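Local coordinates for periplasmic binding protein (Roseiflexus sp. RS-1, PDB 5GJ3), which binds two heme molecules between its two lobes and probably passes heme on during bacterial heme acquisition, at residues Asp240-Gly245 with Thr250-Thr255; Ala164-Ile169 with Gly174-Ala179. All blocks are in the same frame, centred on the assembly; numbering follows the deposited sequence.

In the fold
In the order of the chain, contact 2 comes first: helix 164-171 runs into a short turn, and residues 174-179 fold back beside it to enter the second lobe's mixed sheet as strand 175-176. Contact 1 follows some sixty residues later, where the chain leaves strand 235-238, forms the short helix 240-244 at the heme pocket and, after a short loop, turns into helix 250-267. The two closures are in series, neither nested nor crossed. They meet through Met168, whose CE packs against Leu243 O and Ala253 CB, and through Leu244 against Val165. Helix 164-171 thus joins the second-lobe sheet to helix 240-244 at the heme pocket and to helix 250-267.

Contact 1. Residues Asp240-Gly245 with Thr250-Thr255. With HEM (protoporphyrin IX containing Fe), chain B.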
loop_
_atom_site.group_PDB
_atom_site.type_symbol
_atom_site.label_atom_id
_atom_site.label_comp_id
_atom_site.label_asym_id
_atom_site.label_seq_id
_atom_site.Cartn_x
_atom_site.Cartn_y
_atom_site.Cartn_z
ATOM N N ASP A 240 -5.287 3.950 -0.466
ATOM C CA ASP A 240 -3.845 3.726 -0.601
ATOM C C ASP A 240 -3.193 2.654 0.292
ATOM O O ASP A 240 -2.439 1.816 -0.203
ATOM C CB ASP A 240 -3.018 5.018 -0.481
ATOM C CG ASP A 240 -3.477 5.927 0.671
ATOM O OD1 ASP A 240 -4.012 5.423 1.683
ATOM O OD2 ASP A 240 -3.310 7.164 0.558
ATOM N N LEU A 241 -3.455 2.683 1.603
ATOM C CA LEU A 241 -2.823 1.683 2.472
ATOM C C LEU A 241 -3.328 0.246 2.096
ATOM O O LEU A 241 -2.580 -0.724 2.114
ATOM C CB LEU A 241 -3.088 2.014 3.965
ATOM C CG LEU A 241 -2.357 1.210 5.054
ATOM C CD1 LEU A 241 -0.836 1.139 4.857
ATOM C CD2 LEU A 241 -2.685 1.771 6.438
ATOM N N TYR A 242 -4.600 0.144 1.756
ATOM C CA TYR A 242 -5.207 -1.115 1.392
ATOM C C TYR A 242 -4.603 -1.667 0.118
ATOM O O TYR A 242 -4.215 -2.830 0.056
ATOM C CB TYR A 242 -6.684 -0.886 1.161
ATOM C CG TYR A 242 -7.516 -2.119 0.814
ATOM C CD1 TYR A 242 -7.582 -3.219 1.683
ATOM C CD2 TYR A 242 -8.279 -2.155 -0.353
ATOM C CE1 TYR A 242 -8.373 -4.324 1.385
ATOM C CE2 TYR A 242 -9.104 -3.256 -0.664
ATOM C CZ TYR A 242 -9.136 -4.337 0.207
ATOM O OH TYR A 242 -9.907 -5.426 -0.072
ATOM N N LEU A 243 -4.541 -0.854 -0.928
ATOM C CA LEU A 243 -3.951 -1.331 -2.188
ATOM C C LEU A 243 -2.428 -1.581 -2.122
ATOM O O LEU A 243 -1.942 -2.585 -2.638
ATOM C CB LEU A 243 -4.255 -0.360 -3.320
ATOM C CG LEU A 243 -3.601 -0.641 -4.673
ATOM C CD1 LEU A 243 -4.118 -1.943 -5.286
ATOM C CD2 LEU A 243 -3.824 0.541 -5.612
ATOM N N LEU A 244 -1.698 -0.677 -1.487
ATOM C CA LEU A 244 -0.246 -0.583 -1.623
ATOM C C LEU A 244 0.587 -0.932 -0.371
ATOM O O LEU A 244 1.819 -1.094 -0.481
ATOM C CB LEU A 244 0.123 0.831 -2.093
ATOM C CG LEU A 244 -0.454 1.246 -3.445
ATOM C CD1 LEU A 244 -0.060 2.701 -3.652
ATOM C CD2 LEU A 244 0.131 0.386 -4.570
ATOM N N GLY A 245 -0.076 -1.077 0.780
ATOM C CA GLY A 245 0.594 -1.471 2.050
ATOM C C GLY A 245 1.329 -2.814 2.151
ATOM O O GLY A 245 2.259 -2.947 2.975
ATOM N N THR A 250 -3.521 -7.805 2.117
ATOM C CA THR A 250 -3.023 -7.951 0.754
ATOM C C THR A 250 -3.868 -8.905 -0.091
ATOM O O THR A 250 -4.182 -8.590 -1.241
ATOM C CB THR A 250 -1.546 -8.407 0.720
ATOM O OG1 THR A 250 -0.775 -7.386 1.360
ATOM C CG2 THR A 250 -1.029 -8.531 -0.761
ATOM N N GLY A 251 -4.215 -10.062 0.490
ATOM C CA GLY A 251 -5.077 -11.030 -0.118
ATOM C C GLY A 251 -6.472 -10.465 -0.395
ATOM O O GLY A 251 -7.068 -10.780 -1.403
ATOM N N GLN A 252 -6.992 -9.637 0.494
ATOM C CA GLN A 252 -8.318 -9.057 0.273
ATOM C C GLN A 252 -8.235 -8.069 -0.896
ATOM O O GLN A 252 -9.119 -8.003 -1.708
ATOM C CB GLN A 252 -8.806 -8.361 1.552
ATOM C CG GLN A 252 -9.049 -9.347 2.703
ATOM C CD GLN A 252 -9.051 -8.645 4.053
ATOM O OE1 GLN A 252 -9.426 -7.474 4.152
ATOM N NE2 GLN A 252 -8.572 -9.322 5.078
ATOM N N ALA A 253 -7.163 -7.285 -0.968
ATOM C CA ALA A 253 -7.049 -6.293 -2.062
ATOM C C ALA A 253 -6.852 -6.984 -3.417
ATOM O O ALA A 253 -7.449 -6.567 -4.413
ATOM C CB ALA A 253 -5.933 -5.263 -1.780
ATOM N N LEU A 254 -6.048 -8.057 -3.446
ATOM C CA LEU A 254 -5.880 -8.877 -4.651
ATOM C C LEU A 254 -7.177 -9.459 -5.159
ATOM O O LEU A 254 -7.389 -9.501 -6.370
ATOM C CB LEU A 254 -4.895 -10.029 -4.452
ATOM C CG LEU A 254 -3.443 -9.671 -4.556
ATOM C CD1 LEU A 254 -2.618 -10.946 -4.250
ATOM C CD2 LEU A 254 -3.104 -9.074 -5.938
ATOM N N THR A 255 -8.055 -9.864 -4.237
ATOM C CA THR A 255 -9.340 -10.485 -4.588
ATOM C C THR A 255 -10.204 -9.385 -5.247
ATOM O O THR A 255 -10.844 -9.627 -6.260
ATOM C CB THR A 255 -10.073 -11.051 -3.307
ATOM O OG1 THR A 255 -9.321 -12.143 -2.736
ATOM C CG2 THR A 255 -11.494 -11.485 -3.576
HETATM C CHA HEM B . 3.729 11.997 1.153
HETATM C CHB HEM B . 0.923 8.237 2.441
HETATM C CHC HEM B . 3.976 5.454 -0.179
HETATM C CHD HEM B . 7.003 9.168 -0.954
HETATM C C1A HEM B . 2.719 11.225 1.673
HETATM C C2A HEM B . 1.702 11.749 2.504
HETATM C C3A HEM B . 0.902 10.722 2.912
HETATM C C4A HEM B . 1.423 9.539 2.293
HETATM C CMA HEM B . -0.312 10.821 3.840
HETATM C CAA HEM B . 1.597 13.219 2.887
HETATM C CBA HEM B . 2.687 13.469 3.962
HETATM C CGA HEM B . 3.066 14.922 4.126
HETATM O O1A HEM B . 2.759 15.733 3.249
HETATM O O2A HEM B . 3.720 15.341 5.114
HETATM C C1B HEM B . 1.503 7.128 1.784
HETATM C C2B HEM B . 0.966 5.795 1.774
HETATM C C3B HEM B . 1.808 5.017 1.015
HETATM C C4B HEM B . 2.900 5.913 0.587
HETATM C CMB HEM B . -0.323 5.342 2.420
HETATM C CAB HEM B . 1.747 3.572 0.672
HETATM C CBB HEM B . 1.079 2.708 1.461
HETATM C C1C HEM B . 5.028 6.189 -0.667
HETATM C C2C HEM B . 5.988 5.735 -1.596
HETATM C C3C HEM B . 6.866 6.812 -1.821
HETATM C C4C HEM B . 6.395 7.920 -1.031
HETATM C CMC HEM B . 6.016 4.328 -2.179
HETATM C CAC HEM B . 8.075 6.863 -2.693
HETATM C CBC HEM B . 8.433 5.854 -3.490
HETATM C C1D HEM B . 6.275 10.237 -0.443
HETATM C C2D HEM B . 6.815 11.610 -0.546
HETATM C C3D HEM B . 5.912 12.402 0.033
HETATM C C4D HEM B . 4.831 11.503 0.489
HETATM C CMD HEM B . 8.126 12.038 -1.202
HETATM C CAD HEM B . 6.002 13.910 0.218
HETATM C CBD HEM B . 6.370 14.110 1.740
HETATM C CGD HEM B . 7.852 14.088 2.088
HETATM O O1D HEM B . 8.718 14.340 1.219
HETATM O O2D HEM B . 8.274 13.864 3.261
HETATM N NA HEM B . 2.589 9.881 1.612
HETATM N NB HEM B . 2.660 7.121 1.120
HETATM N NC HEM B . 5.289 7.492 -0.327
HETATM N ND HEM B . 5.084 10.192 0.235
HETATM FE FE HEM B . 3.927 8.711 0.692
HETATM O O HOH W 1 -11.602 -5.774 2.853
HETATM O O HOH W 2 -2.441 -4.447 1.307
#
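The ring of Tyr242 lies against Ala253 and Gln252 where helix 240-244 meets the start of helix 250-267; the axes of 240-244 and 250-255 run at 88° to each other and 8.8 Å apart at closest approach. Asp240 begins the first helix and faces one of the two hemes: its CG is 3.7 Å from that heme's methyl CMB, and its OD1 receives a weak bond from Leu241 N. Tyr242 carries most of the contact. With CG anti to the backbone N (chi1 -178°), the ring reaches across to the second helix, and Ala253 CB sits over the centre of one face in a CH-pi contact, 3.9 Å from the ring centroid. The hydroxyl continues past Ala253, its OH packing 3.5 Å from Gln252 CB, and hydrogen-bonds to Asp256 one turn further along that helix. One water donates to Gln252 OE1 and weakly to Tyr242 OH; a second donates to Tyr242 O at 2.7 Å and weakly to Thr250 OG1. A leucine in place of Tyr242 would probably cost Asp256 its hydroxyl partner and take away the flat face on which Ala253 CB rests. Leu243 CA lies 4.4 Å from Ala253 CB, while Leu244 CB approaches that heme's vinyl carbon CBB at 4.1 Å. Direct contact between the segments is thus ring-on-methyl packing, supplemented by two water bridges each weak at one end; the firmer polar hold on helix 250-267 is the phenol's bond to Asp256.

Contact 2. Residues Ala164-Ile169 with Gly174-Ala179; sequences AVDVMI and GINAAA
A helix-turn-strand unit of the second lobe is closed here, with Ile169, Asp166 and Asn176 linking helix 164-171 to the strand 175-176 that follows it. At the turn, Gly174 N donates to Ile169 O at 3.1 Å, from a position tilted 31° out of the carbonyl plane. Ile169 lies over the returning chain: its CG2 branch, anti to the backbone N, rests 3.7 Å from Gly174 C and 3.9 Å from Asn176 N. A side chain on Gly174 would point at that methyl, so glycine suits the close passage. One helical turn earlier, Asp166 sends its carboxylate across to the strand, where Asn176 ND2 donates to Asp166 OD1 at 2.7 Å with a fairly straight N-H...O angle of 156°. The oxygen is met on its anti side, close to the amide plane of Asn176, while carboxylate and amide are turned 44° against each other. The same amide is gripped at its other end: Ala178 N donates to Asn176 OD1 at 3.0 Å from above the carbonyl plane, forming an Asx turn, and Asn176 ND2 also hydrogen-bonds to Ala159 O. Three hydrogen bonds thus fix the rotation of this amide. Around the unit, strand 175-176 pairs in parallel with strand 144-151, whose Val145 packs on Ile169; Val165 touches Ala159 of strand 155-159, and Met168 packs on Thr250, Ala253, Leu254 and Leu257 of helix 250-267.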
loop_
_atom_site.group_PDB
_atom_site.type_symbol
_atom_site.label_atom_id
_atom_site.label_comp_id
_atom_site.label_asym_id
_atom_site.label_seq_id
_atom_site.Cartn_x
_atom_site.Cartn_y
_atom_site.Cartn_z
ATOM N N ALA A 164 5.194 -1.799 -5.832
ATOM C CA ALA A 164 4.172 -2.654 -5.223
ATOM C C ALA A 164 2.955 -2.783 -6.154
ATOM O O ALA A 164 2.385 -3.864 -6.239
ATOM C CB ALA A 164 3.708 -2.072 -3.893
ATOM N N VAL A 165 2.522 -1.681 -6.793
ATOM C CA VAL A 165 1.243 -1.748 -7.554
ATOM C C VAL A 165 1.440 -2.651 -8.783
ATOM O O VAL A 165 0.529 -3.408 -9.160
ATOM C CB VAL A 165 0.630 -0.361 -7.896
ATOM C CG1 VAL A 165 1.497 0.418 -8.877
ATOM C CG2 VAL A 165 -0.812 -0.518 -8.444
ATOM N N ASP A 166 2.653 -2.624 -9.349
ATOM C CA ASP A 166 2.986 -3.506 -10.468
ATOM C C ASP A 166 2.816 -4.974 -10.055
ATOM O O ASP A 166 2.179 -5.769 -10.767
ATOM C CB ASP A 166 4.411 -3.261 -10.945
ATOM C CG ASP A 166 4.753 -4.070 -12.171
ATOM O OD1 ASP A 166 4.124 -3.872 -13.229
ATOM O OD2 ASP A 166 5.650 -4.917 -12.082
ATOM N N VAL A 167 3.324 -5.298 -8.870
ATOM C CA VAL A 167 3.184 -6.641 -8.312
ATOM C C VAL A 167 1.709 -7.006 -8.064
ATOM O O VAL A 167 1.267 -8.134 -8.350
ATOM C CB VAL A 167 4.042 -6.810 -7.007
ATOM C CG1 VAL A 167 3.747 -8.144 -6.340
ATOM C CG2 VAL A 167 5.522 -6.715 -7.328
ATOM N N MET A 168 0.929 -6.066 -7.519
ATOM C CA MET A 168 -0.493 -6.344 -7.302
ATOM C C MET A 168 -1.269 -6.583 -8.640
ATOM O O MET A 168 -2.091 -7.478 -8.729
ATOM C CB MET A 168 -1.154 -5.214 -6.504
ATOM C CG MET A 168 -0.487 -4.916 -5.147
ATOM S SD MET A 168 -0.917 -6.235 -3.990
ATOM C CE MET A 168 -2.633 -5.798 -3.587
ATOM N N ILE A 169 -1.016 -5.739 -9.644
ATOM C CA ILE A 169 -1.689 -5.896 -10.944
ATOM C C ILE A 169 -1.408 -7.285 -11.519
ATOM O O ILE A 169 -2.329 -7.972 -11.922
ATOM C CB ILE A 169 -1.280 -4.795 -11.937
ATOM C CG1 ILE A 169 -1.904 -3.452 -11.461
ATOM C CG2 ILE A 169 -1.861 -5.120 -13.344
ATOM C CD1 ILE A 169 -1.347 -2.242 -12.182
ATOM N N GLY A 174 -3.800 -9.156 -14.326
ATOM C CA GLY A 174 -3.871 -8.020 -15.257
ATOM C C GLY A 174 -2.502 -7.732 -15.844
ATOM O O GLY A 174 -1.490 -8.255 -15.386
ATOM N N ILE A 175 -2.464 -6.919 -16.886
ATOM C CA ILE A 175 -1.186 -6.530 -17.489
ATOM C C ILE A 175 -0.969 -5.075 -17.090
ATOM O O ILE A 175 -1.888 -4.238 -17.266
ATOM C CB ILE A 175 -1.210 -6.618 -19.044
ATOM C CG1 ILE A 175 -1.611 -8.016 -19.525
ATOM C CG2 ILE A 175 0.096 -6.124 -19.649
ATOM C CD1 ILE A 175 -0.653 -9.107 -19.072
ATOM N N ASN A 176 0.227 -4.765 -16.580
ATOM C CA ASN A 176 0.557 -3.381 -16.269
ATOM C C ASN A 176 0.917 -2.700 -17.600
ATOM O O ASN A 176 1.995 -2.957 -18.152
ATOM C CB ASN A 176 1.685 -3.243 -15.216
ATOM C CG ASN A 176 1.962 -1.763 -14.835
ATOM O OD1 ASN A 176 1.364 -0.832 -15.422
ATOM N ND2 ASN A 176 2.777 -1.541 -13.765
ATOM N N ALA A 177 -0.014 -1.898 -18.112
ATOM C CA ALA A 177 0.141 -1.157 -19.385
ATOM C C ALA A 177 1.258 -0.090 -19.373
ATOM O O ALA A 177 1.665 0.394 -20.438
ATOM C CB ALA A 177 -1.188 -0.522 -19.813
ATOM N N ALA A 178 1.787 0.274 -18.204
ATOM C CA ALA A 178 2.893 1.248 -18.163
ATOM C C ALA A 178 4.163 0.695 -18.847
ATOM O O ALA A 178 4.960 1.481 -19.326
ATOM C CB ALA A 178 3.227 1.646 -16.738
ATOM N N ALA A 179 4.362 -0.630 -18.875
ATOM C CA ALA A 179 5.473 -1.270 -19.643
ATOM C C ALA A 179 5.492 -0.904 -21.165
ATOM O O ALA A 179 6.559 -0.612 -21.731
ATOM C CB ALA A 179 5.476 -2.796 -19.423
#